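Local coordinates for protein L-serine ammonia-lyase (Rhizomucor miehei CAU432, PDB 5C3U) that belongs to the pyridoxal-phosphate dependent enzyme family and carries pyridoxal-5'-phosphate in a pocket of its two-sheet alpha/beta fold, at residues H132-V137 against G141-S146. Sequence-based numbering, arbitrary orientation.
Sequences HARKLV and GIYVPS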
ATOM      1  N   HIS A 132      -5.756 -14.784 -14.687  1.00 31.77           N
ATOM      2  CA  HIS A 132      -7.098 -15.107 -15.135  1.00 31.29           C
ATOM      3  C   HIS A 132      -7.906 -13.877 -15.463  1.00 30.68           C
ATOM      4  O   HIS A 132      -8.491 -13.782 -16.548  1.00 30.56           O
ATOM      5  CB  HIS A 132      -7.818 -15.928 -14.087  1.00 33.22           C
ATOM      6  CG  HIS A 132      -9.105 -16.528 -14.577  1.00 35.04           C
ATOM      7  ND1 HIS A 132      -9.142 -17.488 -15.526  1.00 38.50           N
ATOM      8  CD2 HIS A 132     -10.423 -16.279 -14.217  1.00 37.06           C
ATOM      9  CE1 HIS A 132     -10.422 -17.829 -15.763  1.00 38.54           C
ATOM     10  NE2 HIS A 132     -11.205 -17.096 -14.956  1.00 37.86           N
ATOM     11  N   ALA A 133      -7.930 -12.908 -14.550  1.00 29.33           N
ATOM     12  CA  ALA A 133      -8.643 -11.643 -14.812  1.00 26.79           C
ATOM     13  C   ALA A 133      -8.219 -10.982 -16.118  1.00 27.52           C
ATOM     14  O   ALA A 133      -9.054 -10.470 -16.857  1.00 27.34           O
ATOM     15  CB  ALA A 133      -8.493 -10.666 -13.643  1.00 26.11           C
ATOM     16  N   ARG A 134      -6.923 -11.005 -16.421  1.00 28.38           N
ATOM     17  CA  ARG A 134      -6.443 -10.371 -17.639  1.00 28.49           C
ATOM     18  C   ARG A 134      -7.051 -10.947 -18.908  1.00 29.76           C
ATOM     19  O   ARG A 134      -7.273 -10.203 -19.871  1.00 30.96           O
ATOM     20  CB  ARG A 134      -4.920 -10.371 -17.714  1.00 29.01           C
ATOM     21  CG  ARG A 134      -4.305  -9.341 -16.781  1.00 30.98           C
ATOM     22  CD  ARG A 134      -2.789  -9.265 -16.931  1.00 32.84           C
ATOM     23  NE  ARG A 134      -2.235  -8.280 -15.998  1.00 33.99           N
ATOM     24  CZ  ARG A 134      -2.203  -6.971 -16.223  1.00 34.60           C
ATOM     25  NH1 ARG A 134      -1.697  -6.147 -15.310  1.00 36.33           N
ATOM     26  NH2 ARG A 134      -2.700  -6.482 -17.348  1.00 34.99           N
ATOM     27  N   LYS A 135      -7.365 -12.238 -18.886  1.00 30.24           N
ATOM     28  CA  LYS A 135      -8.001 -12.914 -20.029  1.00 33.68           C
ATOM     29  C   LYS A 135      -9.509 -12.630 -20.149  1.00 34.91           C
ATOM     30  O   LYS A 135     -10.152 -13.121 -21.078  1.00 37.00           O
ATOM     31  CB  LYS A 135      -7.817 -14.437 -19.961  1.00 35.93           C
ATOM     32  CG  LYS A 135      -6.509 -14.957 -19.399  1.00 40.27           C
ATOM     33  CD  LYS A 135      -5.391 -15.008 -20.417  1.00 44.38           C
ATOM     34  CE  LYS A 135      -4.351 -16.043 -20.005  1.00 46.09           C
ATOM     35  NZ  LYS A 135      -3.007 -15.700 -20.555  1.00 49.79           N
ATOM     36  N   LEU A 136     -10.075 -11.857 -19.221  1.00 33.23           N
ATOM     37  CA  LEU A 136     -11.519 -11.574 -19.235  1.00 32.96           C
ATOM     38  C   LEU A 136     -11.855 -10.212 -19.808  1.00 31.75           C
ATOM     39  O   LEU A 136     -13.026  -9.813 -19.844  1.00 35.08           O
ATOM     40  CB  LEU A 136     -12.096 -11.661 -17.820  1.00 31.51           C
ATOM     41  CG  LEU A 136     -11.885 -12.979 -17.079  1.00 32.40           C
ATOM     42  CD1 LEU A 136     -12.685 -12.965 -15.781  1.00 33.94           C
ATOM     43  CD2 LEU A 136     -12.311 -14.146 -17.961  1.00 33.80           C
ATOM     44  N   VAL A 137     -10.830  -9.487 -20.224  1.00 29.73           N
ATOM     45  CA  VAL A 137     -11.002  -8.136 -20.690  1.00 30.00           C
ATOM     46  C   VAL A 137     -11.484  -8.152 -22.143  1.00 31.56           C
ATOM     47  O   VAL A 137     -10.773  -8.607 -23.042  1.00 31.99           O
ATOM     48  CB  VAL A 137      -9.706  -7.313 -20.612  1.00 28.78           C
ATOM     49  CG1 VAL A 137      -9.964  -5.897 -21.104  1.00 28.22           C
ATOM     50  CG2 VAL A 137      -9.132  -7.294 -19.185  1.00 28.12           C
ATOM     51  N   GLY A 141     -13.653  -3.329 -22.040  1.00 31.49           N
ATOM     52  CA  GLY A 141     -13.200  -3.580 -20.677  1.00 28.49           C
ATOM     53  C   GLY A 141     -11.881  -2.888 -20.440  1.00 29.59           C
ATOM     54  O   GLY A 141     -11.113  -2.668 -21.369  1.00 30.01           O
ATOM     55  N   ILE A 142     -11.602  -2.541 -19.188  1.00 26.59           N
ATOM     56  CA  ILE A 142     -10.344  -1.900 -18.859  1.00 25.98           C
ATOM     57  C   ILE A 142      -9.778  -2.626 -17.644  1.00 24.76           C
ATOM     58  O   ILE A 142     -10.444  -2.714 -16.612  1.00 24.45           O
ATOM     59  CB  ILE A 142     -10.515  -0.381 -18.581  1.00 28.41           C
ATOM     60  CG1 ILE A 142      -9.274   0.229 -17.963  1.00 30.15           C
ATOM     61  CG2 ILE A 142     -11.693  -0.123 -17.678  1.00 30.73           C
ATOM     62  CD1 ILE A 142      -8.113   0.340 -18.929  1.00 35.22           C
ATOM     63  N   TYR A 143      -8.576  -3.171 -17.806  1.00 24.93           N
ATOM     64  CA  TYR A 143      -7.888  -3.815 -16.697  1.00 24.87           C
ATOM     65  C   TYR A 143      -7.311  -2.759 -15.747  1.00 24.22           C
ATOM     66  O   TYR A 143      -6.710  -1.774 -16.181  1.00 23.61           O
ATOM     67  CB  TYR A 143      -6.780  -4.787 -17.150  1.00 24.90           C
ATOM     68  CG  TYR A 143      -6.400  -5.645 -15.982  1.00 25.34           C
ATOM     69  CD1 TYR A 143      -7.223  -6.712 -15.607  1.00 25.67           C
ATOM     70  CD2 TYR A 143      -5.319  -5.305 -15.151  1.00 26.12           C
ATOM     71  CE1 TYR A 143      -6.948  -7.477 -14.498  1.00 25.82           C
ATOM     72  CE2 TYR A 143      -5.025  -6.081 -14.022  1.00 25.90           C
ATOM     73  CZ  TYR A 143      -5.862  -7.152 -13.702  1.00 26.19           C
ATOM     74  OH  TYR A 143      -5.634  -7.931 -12.584  1.00 26.96           O
ATOM     75  N   VAL A 144      -7.512  -2.968 -14.444  1.00 23.44           N
ATOM     76  CA  VAL A 144      -7.015  -2.034 -13.432  1.00 23.70           C
ATOM     77  C   VAL A 144      -5.801  -2.635 -12.744  1.00 23.95           C
ATOM     78  O   VAL A 144      -5.923  -3.597 -11.979  1.00 24.42           O
ATOM     79  CB  VAL A 144      -8.084  -1.694 -12.374  1.00 23.45           C
ATOM     80  CG1 VAL A 144      -7.548  -0.627 -11.415  1.00 23.72           C
ATOM     81  CG2 VAL A 144      -9.343  -1.181 -13.044  1.00 24.22           C
ATOM     82  N   PRO A 145      -4.606  -2.109 -13.047  1.00 26.03           N
ATOM     83  CA  PRO A 145      -3.447  -2.692 -12.381  1.00 25.97           C
ATOM     84  C   PRO A 145      -3.360  -2.209 -10.922  1.00 25.54           C
ATOM     85  O   PRO A 145      -4.054  -1.274 -10.553  1.00 24.38           O
ATOM     86  CB  PRO A 145      -2.270  -2.168 -13.208  1.00 26.46           C
ATOM     87  CG  PRO A 145      -2.763  -0.920 -13.861  1.00 25.95           C
ATOM     88  CD  PRO A 145      -4.283  -0.886 -13.801  1.00 26.78           C
ATOM     89  N   SER A 146      -2.523  -2.841 -10.105  1.00 26.71           N
ATOM     90  CA  SER A 146      -2.440  -2.433  -8.706  1.00 24.77           C
ATOM     91  C   SER A 146      -1.478  -1.249  -8.507  1.00 26.14           C
ATOM     92  O   SER A 146      -1.638  -0.480  -7.565  1.00 26.59           O
ATOM     93  CB  SER A 146      -2.006  -3.628  -7.843  1.00 24.63           C
ATOM     94  OG  SER A 146      -0.678  -4.014  -8.196  1.00 25.71           O
TER
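A helix-to-strand connection in the domain built on the four-stranded parallel sheet brings A133, R134 and V137 against Y143. After helix 126-134 a type I turn, R134 to V137, leads into a short loop and then 141-143, an edge strand hydrogen-bonded to strand 72-75; the helix and the Y143 ring pack on the same face of that sheet.

The aromatic ring of Y143 is the centrepiece. Its CG lies anti to the backbone N (chi1 -165°), which swings the ring toward A133 and R134. R134 runs across one face: its CG sits almost squarely over the middle, 4.0 Å from the ring centroid and 11° off the normal, a CH-pi contact. From there the chain stays extended to NE and then bends, setting the guanidinium above the ring plane but beyond the CD2-CE2 rim, with R134 NH1 3.6 Å from Y143 CE2. The guanidinium and ring planes are 36° apart, and the group overhangs the ring's margin. A133 comes from another direction, its CB in the ring plane and 3.6 Å from Y143 CE1. Closer to the strand backbone, V137 divides its methyls: CG2 meets Y143 CB at 4.0 Å, while CG1 packs against the peptide of G141, 3.4 Å from G141 O.

No hydrogen bond crosses between the segments. The polar ends are held elsewhere: Y143 OH by S77 OG and G76 N, R134 NH1 by a salt bridge to E130 one helical turn back. With the hydroxyl tethered at the far end of the ring, the helix-turn segment and the strand meet by van der Waals and CH-pi contacts: the aliphatic part of R134 covers one face of the tyrosine, and its charged end lies past the rim, paired with E130 near the protein surface.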